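Local atomic coordinates of period circadian protein homolog 2 (Mus musculus, PDB entry 3GDI), a protein that serves in the mouse circadian clock, probably as a regulator of transcription that meets its partners through two tandem PAS domains. Residues 102-108 and 121-127; 23-29 and 40-45; 211-215 and 227-232. All coordinates share one frame; numbering follows the deposited sequence.

Contacts 1 and 2 belong to one five-stranded antiparallel PAS sheet, ordered 38-41, 26-31, 142-150, 121-131, 104-108. Each lies at one border of it: contact 2 joins the first two strands, contact 1 the last two, and strand 142-150 runs between the pairs. Their centres are about 13 Å apart, and aromatic side chains of the two touch. Contact 3 is in the second PAS domain, its centre about 32 Å from that of contact 1 and about 43 Å from that of contact 2; there a helix lies against edge strand 227-235 of a sheet with the same 2-1-5-4-3 order. Along the chain they come as 2, 1, 3; the shared order shows one fold present twice, in tandem.

Contact 1 (102-108 and 121-127); sequences KSFFCRV and QPFRMTP
Phe-104, Cys-106 and Val-108 pair with Met-125, Phe-123 and Gln-121 as the hydrogen-bonded sites of an antiparallel strand pair at the border of the PAS-A sheet, the two short segments running at 146°. Each site closes two backbone bonds; the one from Met-125 N to Phe-104 O is 2.8 Å long and nearly collinear with the carbonyl. On the face with Phe-105, Arg-124 can be followed outward. Its CB lies 3.9 Å from Phe-105 CE2. Arg-124 CG, anti to the backbone N (chi1 -176°), approaches the Phe-105 ring obliquely, 4.2 Å from its centroid, an off-centre CH-pi contact. The chain bends at chi2 and brings NE to 3.5 Å from Ser-103 CB, while the guanidinium turns one face to Ser-103 OG, 3.3 Å above its plane; NE also has a long, weak ion pair with Glu-182. Cutting this side chain back to an alanine would probably open a gap beside the Phe-105 ring and leave Glu-182 without its distant mate. On the other face, Phe-104 takes Met-125 CB over one side of its ring, and the Met-125 sulfur stands obliquely to the same ring as a Met-aromatic contact; Phe-73 and Tyr-76 of helix 70-76 join this apolar side. Just before strand 104-108, Lys-102 turns away to a salt bridge with Glu-298 of the second subunit. Beside it, Ser-103 OG and Thr-126 OG1 share a hydrogen bond of 2.8 Å.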
loop_
_atom_site.group_PDB
_atom_site.type_symbol
_atom_site.label_atom_id
_atom_site.label_comp_id
_atom_site.label_asym_id
_atom_site.label_seq_id
_atom_site.Cartn_x
_atom_site.Cartn_y
_atom_site.Cartn_z
ATOM N N LYS A 102 12.363 -8.274 -1.348
ATOM C CA LYS A 102 12.052 -7.099 -2.156
ATOM C C LYS A 102 11.815 -7.472 -3.614
ATOM O O LYS A 102 12.410 -6.884 -4.515
ATOM C CB LYS A 102 13.183 -6.064 -2.059
ATOM C CG LYS A 102 13.294 -5.408 -0.677
ATOM C CD LYS A 102 14.396 -4.354 -0.609
ATOM C CE LYS A 102 15.776 -4.973 -0.754
ATOM N NZ LYS A 102 16.845 -3.944 -0.699
ATOM N N SER A 103 10.942 -8.456 -3.830
ATOM C CA SER A 103 10.588 -8.919 -5.168
ATOM C C SER A 103 9.114 -8.657 -5.433
ATOM O O SER A 103 8.297 -8.690 -4.515
ATOM C CB SER A 103 10.860 -10.418 -5.311
ATOM O OG SER A 103 12.249 -10.681 -5.335
ATOM N N PHE A 104 8.775 -8.399 -6.692
ATOM C CA PHE A 104 7.393 -8.140 -7.078
ATOM C C PHE A 104 7.055 -9.058 -8.248
ATOM O O PHE A 104 7.935 -9.749 -8.767
ATOM C CB PHE A 104 7.226 -6.661 -7.469
ATOM C CG PHE A 104 8.061 -6.245 -8.648
ATOM C CD1 PHE A 104 7.496 -6.130 -9.913
ATOM C CD2 PHE A 104 9.426 -6.009 -8.505
ATOM C CE1 PHE A 104 8.275 -5.792 -11.018
ATOM C CE2 PHE A 104 10.212 -5.669 -9.608
ATOM C CZ PHE A 104 9.630 -5.564 -10.867
ATOM N N PHE A 105 5.791 -9.074 -8.662
ATOM C CA PHE A 105 5.367 -9.925 -9.772
ATOM C C PHE A 105 4.848 -9.162 -10.986
ATOM O O PHE A 105 4.203 -8.127 -10.860
ATOM C CB PHE A 105 4.282 -10.895 -9.308
ATOM C CG PHE A 105 4.706 -11.779 -8.180
ATOM C CD1 PHE A 105 4.826 -11.276 -6.893
ATOM C CD2 PHE A 105 4.983 -13.121 -8.404
ATOM C CE1 PHE A 105 5.216 -12.094 -5.841
ATOM C CE2 PHE A 105 5.375 -13.946 -7.361
ATOM C CZ PHE A 105 5.491 -13.430 -6.074
ATOM N N CYS A 106 5.123 -9.707 -12.164
ATOM C CA CYS A 106 4.693 -9.113 -13.426
ATOM C C CYS A 106 4.374 -10.188 -14.451
ATOM O O CYS A 106 4.996 -11.255 -14.463
ATOM C CB CYS A 106 5.786 -8.207 -13.995
ATOM S SG CYS A 106 5.596 -6.448 -13.634
ATOM N N ARG A 107 3.387 -9.910 -15.299
ATOM C CA ARG A 107 3.008 -10.837 -16.358
ATOM C C ARG A 107 3.732 -10.341 -17.605
ATOM O O ARG A 107 3.605 -9.178 -17.983
ATOM C CB ARG A 107 1.491 -10.822 -16.552
ATOM C CG ARG A 107 0.757 -11.818 -15.651
ATOM C CD ARG A 107 -0.645 -11.355 -15.255
ATOM N NE ARG A 107 -0.578 -10.244 -14.309
ATOM C CZ ARG A 107 -1.527 -9.930 -13.427
ATOM N NH1 ARG A 107 -2.643 -10.643 -13.349
ATOM N NH2 ARG A 107 -1.352 -8.898 -12.612
ATOM N N VAL A 108 4.513 -11.218 -18.223
ATOM C CA VAL A 108 5.287 -10.853 -19.408
ATOM C C VAL A 108 4.823 -11.587 -20.661
ATOM O O VAL A 108 4.378 -12.728 -20.591
ATOM C CB VAL A 108 6.790 -11.146 -19.182
ATOM C CG1 VAL A 108 7.619 -10.591 -20.338
ATOM C CG2 VAL A 108 7.237 -10.537 -17.859
ATOM N N GLN A 121 2.545 -14.689 -19.040
ATOM C CA GLN A 121 3.034 -15.688 -18.111
ATOM C C GLN A 121 3.562 -14.949 -16.893
ATOM O O GLN A 121 4.419 -14.074 -17.018
ATOM C CB GLN A 121 4.165 -16.495 -18.730
ATOM C CG GLN A 121 3.788 -17.275 -19.967
ATOM C CD GLN A 121 4.989 -17.958 -20.575
ATOM O OE1 GLN A 121 5.590 -18.847 -19.961
ATOM N NE2 GLN A 121 5.360 -17.540 -21.784
ATOM N N PRO A 122 3.057 -15.289 -15.696
ATOM C CA PRO A 122 3.497 -14.639 -14.461
ATOM C C PRO A 122 4.983 -14.853 -14.190
ATOM O O PRO A 122 5.512 -15.934 -14.422
ATOM C CB PRO A 122 2.604 -15.282 -13.404
ATOM C CG PRO A 122 2.382 -16.654 -13.950
ATOM C CD PRO A 122 2.113 -16.382 -15.405
ATOM N N PHE A 123 5.652 -13.812 -13.707
ATOM C CA PHE A 123 7.081 -13.881 -13.406
ATOM C C PHE A 123 7.382 -13.206 -12.078
ATOM O O PHE A 123 6.844 -12.143 -11.770
ATOM C CB PHE A 123 7.895 -13.189 -14.505
ATOM C CG PHE A 123 8.247 -14.083 -15.649
ATOM C CD1 PHE A 123 9.423 -14.828 -15.627
ATOM C CD2 PHE A 123 7.392 -14.211 -16.736
ATOM C CE1 PHE A 123 9.744 -15.691 -16.668
ATOM C CE2 PHE A 123 7.698 -15.069 -17.786
ATOM C CZ PHE A 123 8.877 -15.813 -17.754
ATOM N N ARG A 124 8.229 -13.831 -11.279
ATOM C CA ARG A 124 8.601 -13.234 -10.014
ATOM C C ARG A 124 9.886 -12.526 -10.353
ATOM O O ARG A 124 10.760 -13.114 -10.983
ATOM C CB ARG A 124 8.864 -14.301 -8.967
ATOM C CG ARG A 124 9.173 -13.734 -7.600
ATOM C CD ARG A 124 10.427 -14.366 -7.027
ATOM N NE ARG A 124 10.669 -13.935 -5.654
ATOM C CZ ARG A 124 11.783 -14.187 -4.976
ATOM N NH1 ARG A 124 12.765 -14.870 -5.547
ATOM N NH2 ARG A 124 11.914 -13.758 -3.727
ATOM N N MET A 125 10.009 -11.269 -9.953
ATOM C CA MET A 125 11.211 -10.525 -10.271
ATOM C C MET A 125 11.862 -9.836 -9.084
ATOM O O MET A 125 11.182 -9.304 -8.208
ATOM C CB MET A 125 10.894 -9.499 -11.350
ATOM C CG MET A 125 10.259 -10.105 -12.580
ATOM S SD MET A 125 10.260 -8.945 -13.944
ATOM C CE MET A 125 8.863 -7.890 -13.492
ATOM N N THR A 126 13.190 -9.857 -9.061
ATOM C CA THR A 126 13.953 -9.221 -7.998
ATOM C C THR A 126 14.789 -8.143 -8.676
ATOM O O THR A 126 15.583 -8.435 -9.574
ATOM C CB THR A 126 14.890 -10.218 -7.292
ATOM O OG1 THR A 126 14.228 -11.477 -7.130
ATOM C CG2 THR A 126 15.271 -9.691 -5.916
ATOM N N PRO A 127 14.608 -6.879 -8.261
ATOM C CA PRO A 127 15.305 -5.708 -8.793
ATOM C C PRO A 127 16.611 -5.337 -8.100
ATOM O O PRO A 127 16.670 -5.236 -6.871
ATOM C CB PRO A 127 14.262 -4.615 -8.640
ATOM C CG PRO A 127 13.692 -4.947 -7.303
ATOM C CD PRO A 127 13.521 -6.458 -7.357
#

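Contact 2 (23-29 and 40-45)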
loop_
_atom_site.group_PDB
_atom_site.type_symbol
_atom_site.label_atom_id
_atom_site.label_comp_id
_atom_site.label_asym_id
_atom_site.label_seq_id
_atom_site.Cartn_x
_atom_site.Cartn_y
_atom_site.Cartn_z
ATOM N N ASN A 23 17.578 -22.792 -13.814
ATOM C CA ASN A 23 16.160 -22.916 -14.119
ATOM C C ASN A 23 15.887 -22.658 -15.591
ATOM O O ASN A 23 16.405 -21.705 -16.174
ATOM C CB ASN A 23 15.348 -21.925 -13.289
ATOM C CG ASN A 23 15.560 -22.103 -11.809
ATOM O OD1 ASN A 23 16.680 -21.970 -11.309
ATOM N ND2 ASN A 23 14.485 -22.411 -11.091
ATOM N N ALA A 24 15.063 -23.513 -16.185
ATOM C CA ALA A 24 14.706 -23.371 -17.588
ATOM C C ALA A 24 13.631 -22.299 -17.720
ATOM O O ALA A 24 13.187 -21.988 -18.826
ATOM C CB ALA A 24 14.195 -24.700 -18.139
ATOM N N ASP A 25 13.221 -21.736 -16.585
ATOM C CA ASP A 25 12.188 -20.709 -16.572
ATOM C C ASP A 25 12.654 -19.332 -16.110
ATOM O O ASP A 25 11.839 -18.430 -15.942
ATOM C CB ASP A 25 11.014 -21.167 -15.705
ATOM C CG ASP A 25 10.082 -22.105 -16.441
ATOM O OD1 ASP A 25 9.351 -21.636 -17.342
ATOM O OD2 ASP A 25 10.085 -23.311 -16.125
ATOM N N MET A 26 13.955 -19.163 -15.905
ATOM C CA MET A 26 14.474 -17.868 -15.476
ATOM C C MET A 26 15.177 -17.102 -16.592
ATOM O O MET A 26 15.461 -17.647 -17.657
ATOM C CB MET A 26 15.436 -18.033 -14.300
ATOM C CG MET A 26 14.746 -18.362 -12.996
ATOM S SD MET A 26 15.841 -18.218 -11.572
ATOM C CE MET A 26 15.605 -16.486 -11.133
ATOM N N PHE A 27 15.434 -15.824 -16.342
ATOM C CA PHE A 27 16.128 -14.977 -17.297
ATOM C C PHE A 27 16.511 -13.678 -16.619
ATOM O O PHE A 27 15.904 -13.282 -15.628
ATOM C CB PHE A 27 15.270 -14.703 -18.547
ATOM C CG PHE A 27 14.146 -13.714 -18.337
ATOM C CD1 PHE A 27 12.877 -14.145 -17.960
ATOM C CD2 PHE A 27 14.347 -12.352 -18.553
ATOM C CE1 PHE A 27 11.828 -13.232 -17.805
ATOM C CE2 PHE A 27 13.304 -11.436 -18.399
ATOM C CZ PHE A 27 12.045 -11.877 -18.025
ATOM N N ALA A 28 17.539 -13.026 -17.143
ATOM C CA ALA A 28 18.004 -11.769 -16.579
ATOM C C ALA A 28 17.839 -10.659 -17.604
ATOM O O ALA A 28 17.828 -10.913 -18.809
ATOM C CB ALA A 28 19.465 -11.888 -16.170
ATOM N N VAL A 29 17.704 -9.430 -17.119
ATOM C CA VAL A 29 17.539 -8.281 -17.994
ATOM C C VAL A 29 17.984 -7.003 -17.295
ATOM O O VAL A 29 17.673 -6.781 -16.126
ATOM C CB VAL A 29 16.068 -8.132 -18.439
ATOM C CG1 VAL A 29 15.174 -7.960 -17.222
ATOM C CG2 VAL A 29 15.924 -6.944 -19.372
ATOM N N TYR A 40 20.673 -4.981 -21.576
ATOM C CA TYR A 40 21.108 -6.375 -21.660
ATOM C C TYR A 40 19.939 -7.323 -21.398
ATOM O O TYR A 40 19.123 -7.080 -20.508
ATOM C CB TYR A 40 22.225 -6.661 -20.647
ATOM C CG TYR A 40 22.496 -8.142 -20.425
ATOM C CD1 TYR A 40 22.858 -8.979 -21.486
ATOM C CD2 TYR A 40 22.366 -8.713 -19.155
ATOM C CE1 TYR A 40 23.079 -10.347 -21.288
ATOM C CE2 TYR A 40 22.587 -10.079 -18.947
ATOM C CZ TYR A 40 22.941 -10.887 -20.015
ATOM O OH TYR A 40 23.138 -12.234 -19.813
ATOM N N ILE A 41 19.862 -8.399 -22.177
ATOM C CA ILE A 41 18.801 -9.388 -22.024
ATOM C C ILE A 41 19.434 -10.784 -22.022
ATOM O O ILE A 41 20.227 -11.117 -22.905
ATOM C CB ILE A 41 17.746 -9.259 -23.167
ATOM C CG1 ILE A 41 16.332 -9.208 -22.577
ATOM C CG2 ILE A 41 17.868 -10.414 -24.151
ATOM C CD1 ILE A 41 15.914 -10.454 -21.815
ATOM N N SER A 42 19.095 -11.586 -21.016
ATOM C CA SER A 42 19.635 -12.937 -20.887
ATOM C C SER A 42 19.049 -13.889 -21.923
ATOM O O SER A 42 17.933 -13.692 -22.406
ATOM C CB SER A 42 19.362 -13.478 -19.481
ATOM O OG SER A 42 19.849 -14.800 -19.336
ATOM N N ASN A 43 19.812 -14.922 -22.264
ATOM C CA ASN A 43 19.373 -15.913 -23.240
ATOM C C ASN A 43 18.246 -16.766 -22.659
ATOM O O ASN A 43 17.809 -16.538 -21.527
ATOM C CB ASN A 43 20.547 -16.807 -23.639
ATOM C CG ASN A 43 21.643 -16.043 -24.353
ATOM O OD1 ASN A 43 21.476 -15.622 -25.498
ATOM N ND2 ASN A 43 22.770 -15.854 -23.675
ATOM N N GLN A 44 17.781 -17.741 -23.437
ATOM C CA GLN A 44 16.708 -18.637 -23.007
ATOM C C GLN A 44 15.350 -17.935 -23.004
ATOM O O GLN A 44 14.309 -18.578 -22.867
ATOM C CB GLN A 44 17.018 -19.198 -21.611
ATOM C CG GLN A 44 15.982 -20.170 -21.063
ATOM C CD GLN A 44 16.399 -20.784 -19.736
ATOM O OE1 GLN A 44 17.374 -21.532 -19.665
ATOM N NE2 GLN A 44 15.662 -20.468 -18.678
ATOM N N VAL A 45 15.363 -16.615 -23.160
ATOM C CA VAL A 45 14.129 -15.841 -23.181
ATOM C C VAL A 45 13.216 -16.288 -24.318
ATOM O O VAL A 45 12.045 -16.599 -24.096
ATOM C CB VAL A 45 14.414 -14.335 -23.330
ATOM C CG1 VAL A 45 14.858 -13.756 -21.998
ATOM C CG2 VAL A 45 15.491 -14.114 -24.375
#
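The Phe-27 ring is met obliquely by two aliphatic tips, Val-45 CG1, which is 3.7 Å from CG of the ring, and Ile-41 CD1, which is 4.1 Å from its CD2. A chi1 of 75° turns Phe-27 CG between its own backbone N and carbonyl carbon, which leaves CB and CG against Val-45 CG1, and the side chain of Val-45 crosses that of Phe-27 at about a right angle. Phe-123 of strand 121-131, two strands along the sheet, meets the same ring edge to face. The Tyr-40 ring carries the backbone N of Ser-42 above one face, toward the rim. That N donates to Ala-28 O at 2.6 Å, so the peptide next to the ring is held to the opposite strand. One residue further, Val-29 and Ile-41 form a non-hydrogen-bonded pair: Val-29 CG2, anti to the backbone N, approaches Ile-41 CG1 to 3.9 Å, and Val-29 CA makes a CA-H...O contact with Tyr-40 O. The flat amide of Gln-44 comes at the end of an extended chain and reaches the type I turn of Asn-23 to Met-26, where NE2 is modelled 2.9 Å from Asn-23 O, a hydrogen bond that is doubtful because NE2 crowds the turn. Its OE1 has a weak bond to Ser-17. Gln-44 itself has a positive phi of 73°. Strands 26-31 and 38-41 thus make the first beta hairpin of the PAS-A domain, at the border of its antiparallel sheet.

Contact 3 (211-215 and 227-232); sequences LMLAI and FDYSPI
Ile-215 lays its CD1 over one face of the Tyr-229 ring, 4.2 Å from the centroid and only 16° off the normal, a CH-pi contact. The Ile-215 chain is stretched out to reach there: CG1 lies anti to the carbonyl carbon and CD1 continues away (chi2 160°). Tyr-229 comes from the strand with CG anti to the backbone N (chi1 -174°), and this points the phenol toward the helix. Leu-211, one helical turn before Ile-215, meets the same ring near its plane instead; Leu-211 CD2 is 3.9 Å from Tyr-229 CZ. The same methyl lies 3.8 Å from Ile-232 CD1, the two side chains sliding past each other in opposite directions, and Ile-215 CD1 joins them at 4.3 Å from Ile-232 CD1. Phe-227 turns an edge of its ring to the helix, with CZ 3.7 Å from Ile-215 O. The peptide before Pro-231 is cis, and the alternation of the strand breaks there: Tyr-229 and Ile-232 both face the helix, while Ser-230 and Pro-231 both point away from it. Helix 209-221 runs antiparallel to edge strand 227-235 of the second PAS sheet, the axes of the short segments 11.1 Å apart at closest approach; Ile-215 also touches Trp-248 of strand 241-252, and Met-212 and Leu-213 pack on helix 291-303.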
loop_
_atom_site.group_PDB
_atom_site.type_symbol
_atom_site.label_atom_id
_atom_site.label_comp_id
_atom_site.label_asym_id
_atom_site.label_seq_id
_atom_site.Cartn_x
_atom_site.Cartn_y
_atom_site.Cartn_z
ATOM N N LEU A 211 -20.428 -15.235 7.161
ATOM C CA LEU A 211 -19.561 -15.806 8.186
ATOM C C LEU A 211 -18.524 -14.780 8.615
ATOM O O LEU A 211 -18.115 -14.753 9.772
ATOM C CB LEU A 211 -18.838 -17.055 7.669
ATOM C CG LEU A 211 -19.589 -18.385 7.536
ATOM C CD1 LEU A 211 -20.830 -18.218 6.664
ATOM C CD2 LEU A 211 -18.644 -19.428 6.934
ATOM N N MET A 212 -18.100 -13.942 7.674
ATOM C CA MET A 212 -17.098 -12.928 7.969
ATOM C C MET A 212 -17.512 -12.009 9.103
ATOM O O MET A 212 -16.667 -11.531 9.859
ATOM C CB MET A 212 -16.776 -12.099 6.723
ATOM C CG MET A 212 -15.870 -12.802 5.754
ATOM S SD MET A 212 -14.378 -13.458 6.568
ATOM C CE MET A 212 -13.298 -12.095 6.412
ATOM N N LEU A 213 -18.812 -11.772 9.232
ATOM C CA LEU A 213 -19.304 -10.905 10.292
ATOM C C LEU A 213 -18.989 -11.493 11.662
ATOM O O LEU A 213 -18.557 -10.778 12.567
ATOM C CB LEU A 213 -20.810 -10.707 10.162
ATOM C CG LEU A 213 -21.407 -9.786 11.222
ATOM C CD1 LEU A 213 -20.836 -8.384 11.060
ATOM C CD2 LEU A 213 -22.920 -9.771 11.080
ATOM N N ALA A 214 -19.201 -12.798 11.808
ATOM C CA ALA A 214 -18.943 -13.483 13.067
ATOM C C ALA A 214 -17.452 -13.627 13.295
ATOM O O ALA A 214 -16.973 -13.611 14.425
ATOM C CB ALA A 214 -19.601 -14.856 13.063
ATOM N N ILE A 215 -16.706 -13.770 12.215
ATOM C CA ILE A 215 -15.277 -13.918 12.350
ATOM C C ILE A 215 -14.675 -12.643 12.909
ATOM O O ILE A 215 -13.835 -12.693 13.798
ATOM C CB ILE A 215 -14.642 -14.277 11.002
ATOM C CG1 ILE A 215 -15.035 -15.709 10.642
ATOM C CG2 ILE A 215 -13.138 -14.142 11.069
ATOM C CD1 ILE A 215 -14.887 -16.044 9.164
ATOM N N PHE A 227 -6.975 -17.526 16.361
ATOM C CA PHE A 227 -7.961 -18.587 16.518
ATOM C C PHE A 227 -8.318 -19.174 15.157
ATOM O O PHE A 227 -8.288 -18.481 14.143
ATOM C CB PHE A 227 -9.219 -18.072 17.237
ATOM C CG PHE A 227 -10.119 -17.219 16.385
ATOM C CD1 PHE A 227 -10.992 -17.803 15.465
ATOM C CD2 PHE A 227 -10.132 -15.829 16.541
ATOM C CE1 PHE A 227 -11.873 -17.014 14.714
ATOM C CE2 PHE A 227 -11.008 -15.034 15.799
ATOM C CZ PHE A 227 -11.883 -15.626 14.882
ATOM N N ASP A 228 -8.657 -20.459 15.146
ATOM C CA ASP A 228 -8.993 -21.147 13.911
ATOM C C ASP A 228 -10.456 -21.111 13.513
ATOM O O ASP A 228 -11.360 -21.057 14.349
ATOM C CB ASP A 228 -8.556 -22.603 13.994
ATOM C CG ASP A 228 -7.062 -22.752 14.145
ATOM O OD1 ASP A 228 -6.613 -23.848 14.540
ATOM O OD2 ASP A 228 -6.336 -21.778 13.862
ATOM N N TYR A 229 -10.664 -21.135 12.206
ATOM C CA TYR A 229 -11.990 -21.164 11.639
ATOM C C TYR A 229 -11.866 -21.793 10.269
ATOM O O TYR A 229 -10.992 -21.433 9.485
ATOM C CB TYR A 229 -12.590 -19.768 11.498
ATOM C CG TYR A 229 -14.026 -19.825 11.034
ATOM C CD1 TYR A 229 -15.080 -19.767 11.946
ATOM C CD2 TYR A 229 -14.333 -20.034 9.686
ATOM C CE1 TYR A 229 -16.408 -19.921 11.525
ATOM C CE2 TYR A 229 -15.651 -20.192 9.257
ATOM C CZ TYR A 229 -16.683 -20.136 10.179
ATOM O OH TYR A 229 -17.982 -20.310 9.746
ATOM N N SER A 230 -12.749 -22.741 9.992
ATOM C CA SER A 230 -12.769 -23.439 8.718
ATOM C C SER A 230 -14.092 -24.172 8.584
ATOM O O SER A 230 -14.723 -24.504 9.588
ATOM C CB SER A 230 -11.615 -24.437 8.654
ATOM O OG SER A 230 -11.488 -25.119 9.883
ATOM N N PRO A 231 -14.531 -24.430 7.341
ATOM C CA PRO A 231 -13.801 -24.041 6.137
ATOM C C PRO A 231 -14.364 -22.749 5.558
ATOM O O PRO A 231 -15.504 -22.377 5.828
ATOM C CB PRO A 231 -14.061 -25.206 5.211
ATOM C CG PRO A 231 -15.540 -25.416 5.452
ATOM C CD PRO A 231 -15.661 -25.310 6.988
ATOM N N ILE A 232 -13.553 -22.074 4.763
ATOM C CA ILE A 232 -13.961 -20.854 4.100
ATOM C C ILE A 232 -13.534 -21.092 2.658
ATOM O O ILE A 232 -12.471 -21.659 2.418
ATOM C CB ILE A 232 -13.210 -19.611 4.677
ATOM C CG1 ILE A 232 -13.928 -19.078 5.922
ATOM C CG2 ILE A 232 -13.120 -18.511 3.634
ATOM C CD1 ILE A 232 -15.221 -18.360 5.615
#